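Local coordinates for putative TRAP PERIPLASMIC SOLUTE BINDING PROTEIN (Haemophilus influenzae, PDB 4PBQ), which binds L-gulonate and, as a periplasmic solute-binding protein, probably delivers it to a TRAP-type membrane transporter, at residues A[72-80]-A[87-96]. Residues are numbered along the deposited sequence; the frame is centred on the assembly and turned at random.
Sequences EDQIVNGLR and GITGLLLQNV. With 2UF (L-gulonate), chain D; SO4 (sulfate ion), chain E.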
loop_
_atom_site.group_PDB
_atom_site.type_symbol
_atom_site.label_atom_id
_atom_site.label_comp_id
_atom_site.label_asym_id
_atom_site.label_seq_id
_atom_site.Cartn_x
_atom_site.Cartn_y
_atom_site.Cartn_z
ATOM N N GLU A 72 9.375 0.270 -6.460
ATOM C CA GLU A 72 8.080 -0.362 -6.578
ATOM C C GLU A 72 7.618 -0.497 -8.022
ATOM O O GLU A 72 7.071 -1.521 -8.402
ATOM C CB GLU A 72 7.070 0.458 -5.769
ATOM C CG GLU A 72 5.744 -0.234 -5.542
ATOM C CD GLU A 72 4.743 0.629 -4.821
ATOM O OE1 GLU A 72 5.100 1.775 -4.472
ATOM O OE2 GLU A 72 3.596 0.152 -4.615
ATOM N N ASP A 73 7.778 0.555 -8.819
ATOM C CA ASP A 73 7.399 0.449 -10.208
ATOM C C ASP A 73 8.198 -0.606 -10.997
ATOM O O ASP A 73 7.672 -1.253 -11.902
ATOM C CB ASP A 73 7.470 1.810 -10.909
ATOM C CG ASP A 73 8.827 2.481 -10.829
ATOM O OD1 ASP A 73 9.550 2.365 -9.808
ATOM O OD2 ASP A 73 9.144 3.198 -11.812
ATOM N N GLN A 74 9.468 -0.741 -10.659
ATOM C CA GLN A 74 10.334 -1.748 -11.273
ATOM C C GLN A 74 9.900 -3.172 -10.886
ATOM O O GLN A 74 9.963 -4.092 -11.703
ATOM C CB GLN A 74 11.799 -1.484 -10.887
ATOM C CG GLN A 74 12.774 -2.442 -11.592
ATOM C CD GLN A 74 14.228 -1.944 -11.598
ATOM O OE1 GLN A 74 14.579 -1.004 -12.314
ATOM N NE2 GLN A 74 15.072 -2.596 -10.819
ATOM N N ILE A 75 9.430 -3.335 -9.655
ATOM C CA ILE A 75 8.863 -4.612 -9.201
ATOM C C ILE A 75 7.613 -4.954 -10.016
ATOM O O ILE A 75 7.477 -6.060 -10.519
ATOM C CB ILE A 75 8.538 -4.613 -7.693
ATOM C CG1 ILE A 75 9.777 -4.228 -6.872
ATOM C CG2 ILE A 75 7.973 -5.962 -7.286
ATOM C CD1 ILE A 75 11.004 -5.060 -7.166
ATOM N N VAL A 76 6.697 -3.999 -10.171
ATOM C CA VAL A 76 5.531 -4.245 -11.013
ATOM C C VAL A 76 5.947 -4.725 -12.407
ATOM O O VAL A 76 5.425 -5.739 -12.905
ATOM C CB VAL A 76 4.624 -2.990 -11.144
ATOM C CG1 VAL A 76 3.437 -3.284 -12.103
ATOM C CG2 VAL A 76 4.072 -2.582 -9.824
ATOM N N ASN A 77 6.861 -4.009 -13.056
ATOM C CA ASN A 77 7.276 -4.386 -14.415
ATOM C C ASN A 77 7.967 -5.746 -14.469
ATOM O O ASN A 77 7.784 -6.509 -15.429
ATOM C CB ASN A 77 8.132 -3.288 -14.998
ATOM C CG ASN A 77 7.285 -2.079 -15.358
ATOM O OD1 ASN A 77 6.128 -2.239 -15.750
ATOM N ND2 ASN A 77 7.829 -0.893 -15.201
ATOM N N GLY A 78 8.748 -6.036 -13.440
ATOM C CA GLY A 78 9.418 -7.329 -13.355
ATOM C C GLY A 78 8.435 -8.477 -13.180
ATOM O O GLY A 78 8.637 -9.559 -13.737
ATOM N N LEU A 79 7.367 -8.260 -12.417
ATOM C CA LEU A 79 6.304 -9.265 -12.289
ATOM C C LEU A 79 5.668 -9.508 -13.657
ATOM O O LEU A 79 5.433 -10.640 -14.068
ATOM C CB LEU A 79 5.240 -8.809 -11.283
ATOM C CG LEU A 79 5.669 -8.824 -9.819
ATOM C CD1 LEU A 79 4.735 -7.952 -8.978
ATOM C CD2 LEU A 79 5.674 -10.262 -9.288
ATOM N N ARG A 80 5.424 -8.432 -14.389
ATOM C CA ARG A 80 4.750 -8.590 -15.663
ATOM C C ARG A 80 5.615 -9.304 -16.711
ATOM O O ARG A 80 5.096 -10.103 -17.491
ATOM C CB ARG A 80 4.288 -7.239 -16.190
ATOM C CG ARG A 80 3.327 -6.504 -15.262
ATOM C CD ARG A 80 2.841 -5.224 -15.930
ATOM N NE ARG A 80 1.999 -5.542 -17.075
ATOM C CZ ARG A 80 1.609 -4.652 -17.987
ATOM N NH1 ARG A 80 1.951 -3.363 -17.879
ATOM N NH2 ARG A 80 0.864 -5.055 -19.008
ATOM N N GLY A 87 6.458 -10.672 -5.671
ATOM C CA GLY A 87 6.701 -9.412 -5.026
ATOM C C GLY A 87 5.535 -8.951 -4.209
ATOM O O GLY A 87 4.428 -9.516 -4.309
ATOM N N ILE A 88 5.795 -7.928 -3.405
ATOM C CA ILE A 88 4.715 -7.145 -2.790
ATOM C C ILE A 88 4.833 -5.721 -3.270
ATOM O O ILE A 88 5.892 -5.128 -3.187
ATOM C CB ILE A 88 4.747 -7.164 -1.257
ATOM C CG1 ILE A 88 4.644 -8.618 -0.738
ATOM C CG2 ILE A 88 3.613 -6.272 -0.689
ATOM C CD1 ILE A 88 4.641 -8.781 0.758
ATOM N N THR A 89 3.726 -5.207 -3.798
ATOM C CA THR A 89 3.639 -3.808 -4.220
ATOM C C THR A 89 2.311 -3.264 -3.728
ATOM O O THR A 89 1.434 -4.029 -3.346
ATOM C CB THR A 89 3.705 -3.616 -5.743
ATOM O OG1 THR A 89 2.510 -4.084 -6.389
ATOM C CG2 THR A 89 4.899 -4.347 -6.349
ATOM N N GLY A 90 2.179 -1.945 -3.832
ATOM C CA GLY A 90 0.882 -1.298 -3.762
ATOM C C GLY A 90 0.202 -1.319 -5.118
ATOM O O GLY A 90 0.369 -2.254 -5.919
ATOM N N LEU A 91 -0.570 -0.271 -5.403
ATOM C CA LEU A 91 -1.533 -0.348 -6.497
ATOM C C LEU A 91 -1.068 0.401 -7.759
ATOM O O LEU A 91 -1.887 0.917 -8.512
ATOM C CB LEU A 91 -2.878 0.262 -6.029
ATOM C CG LEU A 91 -3.433 -0.254 -4.692
ATOM C CD1 LEU A 91 -4.841 0.284 -4.405
ATOM C CD2 LEU A 91 -3.466 -1.764 -4.667
ATOM N N LEU A 92 0.235 0.460 -8.000
ATOM C CA LEU A 92 0.759 1.271 -9.099
ATOM C C LEU A 92 0.322 0.774 -10.478
ATOM O O LEU A 92 0.311 1.563 -11.433
ATOM C CB LEU A 92 2.276 1.372 -9.035
ATOM C CG LEU A 92 2.904 1.987 -7.793
ATOM C CD1 LEU A 92 4.375 2.118 -8.004
ATOM C CD2 LEU A 92 2.249 3.342 -7.446
ATOM N N LEU A 93 -0.067 -0.495 -10.583
ATOM C CA LEU A 93 -0.608 -1.022 -11.828
ATOM C C LEU A 93 -1.875 -0.268 -12.234
ATOM O O LEU A 93 -2.330 -0.383 -13.379
ATOM C CB LEU A 93 -0.901 -2.514 -11.712
ATOM C CG LEU A 93 -1.248 -3.194 -13.038
ATOM C CD1 LEU A 93 -0.105 -3.085 -13.999
ATOM C CD2 LEU A 93 -1.575 -4.672 -12.773
ATOM N N GLN A 94 -2.419 0.553 -11.340
ATOM C CA GLN A 94 -3.559 1.393 -11.713
ATOM C C GLN A 94 -3.236 2.316 -12.894
ATOM O O GLN A 94 -4.153 2.800 -13.570
ATOM C CB GLN A 94 -4.060 2.222 -10.533
ATOM C CG GLN A 94 -3.117 3.361 -10.114
ATOM C CD GLN A 94 -3.357 4.652 -10.886
ATOM O OE1 GLN A 94 -4.497 5.079 -11.074
ATOM N NE2 GLN A 94 -2.278 5.288 -11.322
ATOM N N ASN A 95 -1.955 2.580 -13.150
ATOM C CA ASN A 95 -1.603 3.425 -14.321
ATOM C C ASN A 95 -1.777 2.690 -15.654
ATOM O O ASN A 95 -1.748 3.303 -16.729
ATOM C CB ASN A 95 -0.190 4.085 -14.199
ATOM C CG ASN A 95 0.964 3.085 -14.233
ATOM O OD1 ASN A 95 0.826 1.961 -14.699
ATOM N ND2 ASN A 95 2.126 3.509 -13.735
ATOM N N VAL A 96 -1.977 1.378 -15.586
ATOM C CA VAL A 96 -2.292 0.569 -16.754
ATOM C C VAL A 96 -3.801 0.351 -16.852
ATOM O O VAL A 96 -4.368 0.410 -17.939
ATOM C CB VAL A 96 -1.552 -0.786 -16.715
ATOM C CG1 VAL A 96 -2.019 -1.708 -17.851
ATOM C CG2 VAL A 96 -0.059 -0.542 -16.794
HETATM O O6A 2UF D . 5.807 5.059 -2.429
HETATM C C6 2UF D . 4.793 5.125 -1.720
HETATM O O6B 2UF D . 4.456 6.100 -1.032
HETATM C C5 2UF D . 3.910 3.862 -1.655
HETATM O O5 2UF D . 3.254 3.838 -0.407
HETATM C C4 2UF D . 2.865 3.861 -2.794
HETATM O O4 2UF D . 3.529 3.759 -4.063
HETATM C C3 2UF D . 1.876 2.692 -2.595
HETATM O O3 2UF D . 2.555 1.409 -2.371
HETATM C C2 2UF D . 0.935 2.541 -3.802
HETATM O O2 2UF D . -0.105 1.699 -3.345
HETATM C C1 2UF D . 0.290 3.901 -4.212
HETATM O O1 2UF D . -0.686 3.627 -5.229
HETATM S S SO4 E . 0.692 -2.133 -21.351
HETATM O O1 SO4 E . -0.100 -3.295 -20.964
HETATM O O2 SO4 E . 1.447 -2.463 -22.560
HETATM O O3 SO4 E . 1.627 -1.731 -20.300
HETATM O O4 SO4 E . -0.214 -1.014 -21.603
#
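E72, in the first turn of helix 72-81, reaches over the end of strand 86-89, where its carboxylate OE2 accepts the backbone N-H of G90 at 2.6 Å. The donor meets the anti side of OE2, 22° out of the carboxylate plane. With CG anti to the backbone N (chi1 -167°) and the chain extended, the carboxylate is carried to L-gulonate: ligand O4 donates to OE1 of E72 at 2.6 Å and ligand O3 to OE2. L92 crosses this side chain obliquely, its CD1 3.5 Å from CD of E72, while its CD2 touches the sugar acid. L91 N gives a further bond to ligand O2.

The helix links strands 59-64 and 86-89, both parallel to strand 25-30 between them, in a beta-alpha-beta crossover with the pocket residues at the helix start and just past the strand's C-terminal end. Behind the site, T89 CG2 lies 3.6 Å from CG2 of I75 and also meets V76 CG2, whereas T89 OG1 donates a hydrogen bond to G90 O and is also hydrogen-bonded to Q237 NE2 of strand 231-239. V76 CG1 packs on L93 CD1 (4.0 Å), which also meets CD of R80. The R80 guanidinium grips a sulfate, probably from the crystallisation liquor, edge-on with NH1 and NH2.

Bonds from G90 and two ligand hydroxyls fix the rotation of the E72 carboxylate and would probably favour its ionised form, suiting it to recognise the hydroxylated chain of gulonate.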